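PDB 3FAW: reticulocyte binding protein from Streptococcus agalactiae COH1, which probably hydrolyses the alpha-1,6 branch linkages of pullulan and related alpha-glucans as a cell-wall-associated pullulanase. Local coordinates for residues A[467-470]-A[471-475]; A[504-507]-A[508-512]. One frame throughout, in Å; residues are numbered along the deposited sequence.

Interaction 1: residues A[467-470]-A[471-475]; sequences IELA and YKEAK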
# COMPACT_ATOMS: atom_id res chain seq x y z
N ILE A 467 1.38 -5.32 12.72
CA ILE A 467 2.02 -4.14 12.12
C ILE A 467 3.01 -3.51 13.09
O ILE A 467 4.08 -3.04 12.67
CB ILE A 467 0.98 -3.10 11.64
CG1 ILE A 467 -0.09 -3.74 10.74
CG2 ILE A 467 1.67 -1.96 10.89
CD1 ILE A 467 0.47 -4.44 9.51
N GLU A 468 2.66 -3.49 14.38
CA GLU A 468 3.60 -3.09 15.44
C GLU A 468 4.88 -3.90 15.37
O GLU A 468 5.98 -3.34 15.38
CB GLU A 468 2.98 -3.28 16.83
CG GLU A 468 2.26 -2.06 17.41
CD GLU A 468 3.21 -0.97 17.91
OE1 GLU A 468 4.44 -1.10 17.71
OE2 GLU A 468 2.72 0.01 18.49
N LEU A 469 4.73 -5.22 15.31
CA LEU A 469 5.88 -6.12 15.25
C LEU A 469 6.70 -5.91 13.98
O LEU A 469 7.93 -5.88 14.04
CB LEU A 469 5.41 -7.58 15.34
CG LEU A 469 6.49 -8.67 15.44
CD1 LEU A 469 7.32 -8.48 16.71
CD2 LEU A 469 5.87 -10.05 15.40
N ALA A 470 6.02 -5.76 12.85
CA ALA A 470 6.70 -5.48 11.58
C ALA A 470 7.54 -4.20 11.67
O ALA A 470 8.65 -4.15 11.15
CB ALA A 470 5.68 -5.37 10.44
N TYR A 471 6.99 -3.19 12.34
CA TYR A 471 7.69 -1.92 12.54
C TYR A 471 8.90 -2.09 13.45
O TYR A 471 9.99 -1.60 13.16
CB TYR A 471 6.74 -0.86 13.12
CG TYR A 471 7.40 0.47 13.40
CD1 TYR A 471 7.58 1.41 12.39
CD2 TYR A 471 7.83 0.80 14.69
CE1 TYR A 471 8.18 2.63 12.64
CE2 TYR A 471 8.43 2.03 14.95
CZ TYR A 471 8.60 2.94 13.92
OH TYR A 471 9.19 4.15 14.18
N LYS A 472 8.70 -2.80 14.56
CA LYS A 472 9.76 -3.05 15.54
C LYS A 472 10.96 -3.72 14.88
O LYS A 472 12.09 -3.27 15.03
CB LYS A 472 9.22 -3.93 16.69
CG LYS A 472 10.20 -4.14 17.84
CD LYS A 472 9.57 -4.97 18.95
CE LYS A 472 10.52 -5.16 20.12
NZ LYS A 472 9.95 -6.04 21.18
N GLU A 473 10.69 -4.78 14.12
CA GLU A 473 11.72 -5.55 13.43
C GLU A 473 12.43 -4.75 12.35
O GLU A 473 13.65 -4.82 12.23
CB GLU A 473 11.11 -6.82 12.81
CG GLU A 473 10.63 -7.86 13.83
CD GLU A 473 11.76 -8.58 14.57
OE1 GLU A 473 12.91 -8.59 14.07
OE2 GLU A 473 11.49 -9.16 15.64
N ALA A 474 11.65 -4.01 11.55
CA ALA A 474 12.20 -3.17 10.49
C ALA A 474 13.06 -2.05 11.08
O ALA A 474 14.16 -1.78 10.59
CB ALA A 474 11.07 -2.60 9.63
N LYS A 475 12.55 -1.41 12.13
CA LYS A 475 13.28 -0.32 12.78
C LYS A 475 14.57 -0.82 13.44
O LYS A 475 15.56 -0.09 13.47
CB LYS A 475 12.39 0.42 13.79
CG LYS A 475 13.15 1.44 14.65
CD LYS A 475 12.29 2.63 15.05
CE LYS A 475 12.22 3.66 13.92
NZ LYS A 475 11.72 4.98 14.40
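The carbonyl oxygens of Ile467 to Ala470 accept the N-H groups of Tyr471 to Ala474 along two turns of helix 464-477. This alpha helix forms the crossover of a beta-alpha-beta unit in the TIM barrel, joining the parallel neighbours 453-456 and 482-485. Four consecutive i to i+4 backbone bonds carry the contact. Tyr471 N reaches Ile467 O at 2.9 Å, and the bond from Glu473 N to Leu469 O, 3.0 Å long, is the straightest of the four, with an N-H...O angle of 169°. The next bond in the chain, from Lys475 N to Tyr471 O, carries the same pattern on.

Side-chain packing between the two turns is modest and made mostly by carbons close to the backbone. Tyr471 CB lies over the carbonyl oxygens of Glu468 and Ile467, 3.4 and 3.5 Å away, while Ala474 CB lies 3.3 Å from Ala470 O. With CG of Glu473 beside its own backbone N (chi1 -68°), that methylene lies 3.4 Å from Leu469 O; the bend at chi2 then turns the carboxylate, which reaches the leucine branch more loosely, OE2 standing 4.4 Å from Leu469 CD1. The side chains of Leu469, Ala470 and Glu473 also pack on helix 432-449, whereas Tyr471 and Ala474 touch Met483 of strand 482-485, so the helix is held between the barrel wall and an adjoining helix.

Polar side-chain contacts lie on another flank. Glu468 OE2 is hydrogen-bonded to Thr510 OG1, of the calcium-binding loop. With CG of Tyr471 anti to the backbone N (chi1 178°), the ring projects from the helix, leaning toward its C-terminal end, and Lys475, one turn on, folds its chain at chi3 to meet the phenol: NZ donates to Tyr471 OH over 2.7 Å.

Interaction 2: residues A[504-507]-A[508-512]; sequences QDWM and KSTDT. With CA (calcium ion), chain E.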
# COMPACT_ATOMS: atom_id res chain seq x y z
N GLN A 504 -7.11 4.14 11.65
CA GLN A 504 -6.98 5.54 12.10
C GLN A 504 -7.17 5.74 13.61
O GLN A 504 -6.59 6.66 14.19
CB GLN A 504 -7.96 6.44 11.33
CG GLN A 504 -7.45 6.88 9.96
CD GLN A 504 -8.49 7.64 9.15
OE1 GLN A 504 -9.70 7.53 9.39
NE2 GLN A 504 -8.03 8.41 8.17
N ASP A 505 -7.96 4.87 14.24
CA ASP A 505 -8.18 4.93 15.69
C ASP A 505 -7.00 4.38 16.50
O ASP A 505 -6.92 4.60 17.71
CB ASP A 505 -9.47 4.20 16.07
CG ASP A 505 -10.69 4.84 15.45
OD1 ASP A 505 -10.72 6.08 15.35
OD2 ASP A 505 -11.62 4.10 15.06
N TRP A 506 -6.10 3.67 15.83
CA TRP A 506 -4.85 3.18 16.42
C TRP A 506 -3.84 4.31 16.67
O TRP A 506 -2.93 4.17 17.50
CB TRP A 506 -4.25 2.12 15.49
CG TRP A 506 -2.94 1.53 15.91
CD1 TRP A 506 -2.53 1.21 17.18
CD2 TRP A 506 -1.88 1.12 15.04
NE1 TRP A 506 -1.27 0.66 17.15
CE2 TRP A 506 -0.85 0.59 15.84
CE3 TRP A 506 -1.69 1.17 13.65
CZ2 TRP A 506 0.34 0.11 15.31
CZ3 TRP A 506 -0.51 0.69 13.12
CH2 TRP A 506 0.50 0.17 13.95
N MET A 507 -4.01 5.44 15.98
CA MET A 507 -3.05 6.54 16.04
C MET A 507 -2.93 7.17 17.44
O MET A 507 -1.87 7.65 17.80
CB MET A 507 -3.37 7.62 15.00
CG MET A 507 -3.22 7.18 13.54
SD MET A 507 -1.57 6.57 13.08
CE MET A 507 -1.78 4.83 13.47
N LYS A 508 -4.01 7.14 18.22
CA LYS A 508 -3.97 7.67 19.59
C LYS A 508 -3.21 6.78 20.60
O LYS A 508 -2.99 7.22 21.73
CB LYS A 508 -5.39 7.94 20.12
CG LYS A 508 -6.19 6.69 20.45
CD LYS A 508 -7.63 7.04 20.80
CE LYS A 508 -8.47 5.78 21.02
NZ LYS A 508 -7.93 4.92 22.11
N SER A 509 -2.82 5.57 20.21
CA SER A 509 -2.15 4.61 21.09
C SER A 509 -0.80 4.12 20.54
O SER A 509 -0.25 3.13 21.03
CB SER A 509 -3.05 3.39 21.33
OG SER A 509 -4.32 3.78 21.84
N THR A 510 -0.28 4.80 19.52
CA THR A 510 1.01 4.45 18.93
C THR A 510 1.62 5.66 18.23
O THR A 510 0.90 6.51 17.72
CB THR A 510 0.88 3.28 17.91
OG1 THR A 510 2.18 2.85 17.47
CG2 THR A 510 0.06 3.70 16.71
N ASP A 511 2.95 5.74 18.24
CA ASP A 511 3.69 6.71 17.42
C ASP A 511 4.68 5.95 16.53
O ASP A 511 5.89 6.20 16.58
CB ASP A 511 4.43 7.74 18.28
CG ASP A 511 3.51 8.75 18.96
OD1 ASP A 511 2.31 8.86 18.60
OD2 ASP A 511 3.99 9.46 19.87
N THR A 512 4.17 5.02 15.73
CA THR A 512 4.99 4.19 14.85
C THR A 512 4.63 4.43 13.38
O THR A 512 5.39 5.05 12.64
CB THR A 512 4.83 2.69 15.19
OG1 THR A 512 3.45 2.32 15.12
CG2 THR A 512 5.35 2.41 16.60
CA CA E . 0.07 8.71 17.98
O HOH W 1 -6.60 7.71 16.69
O HOH W 2 -5.94 3.27 19.74
O HOH W 3 0.14 7.81 20.21
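Lys508 CG packs 3.5 Å from Asp505 O as the lysine's aliphatic chain runs back alongside that carbonyl, in a calcium-binding turn whose first half, 504-507, has helical backbone angles without the regular bonds. Lys508 N donates a weak hydrogen bond to a water that in turn donates to Gln504 O. Ser509 N then closes the turn on Trp506 O at 3.1 Å; the donor stands well above the carbonyl plane, 52° out of it. A second water links Ser509 OG with Asp505 O.

Thr510 makes the main side-chain contact. Its CG2 methyl sits over one face of the Trp506 indole in a CH-pi contact, 3.4 Å from the centroid of the five-membered ring and 12° off the normal. With OG1 anti to the backbone N (chi1 -173°), CG2 falls between the backbone N and the carbonyl carbon and faces the indole, while Thr510 OG1 meets Thr512 OG1 in a hydrogen bond of 2.7 Å; either could be the donor. The backbone of Thr510 serves the metal: Thr510 O binds calcium at 2.4 Å and Met507 O at 2.2 Å, which explains why these two carbonyl oxygens lie so close to each other.

Asp511 OD1 binds the calcium at 2.3 Å, a water takes another position, and Asp561 and Asp565 complete the site. Thr512 OG1 also lies obliquely against the six-membered part of Trp506. The turn lies in the loop joining strands 482-485 and 513-516 of the barrel: Trp506 packs against helix 464-477 and Val513, Met507 touches Val515, and Thr512 meets Tyr471 of the helix.

Overall arrangement
Interaction 1 and interaction 2 follow one another in the chain, with centres about 14 Å apart, and meet directly through the flank of helix 464-477. The probable hydrogen bond between Glu468 OE2 and Thr510 OG1 spans 3.1 Å, while Glu468 CG packs 3.6 Å from Trp506 CZ2. A second touch lies one turn along the helix, where Tyr471 CE2 is 3.5 Å from Thr512 CG2. Glu468 may thus help to position Thr510, whose carbonyl oxygen binds the calcium about 9 Å from the Glu468 side chain. The calcium-binding turn is thereby tied to helix 464-477 of the barrel.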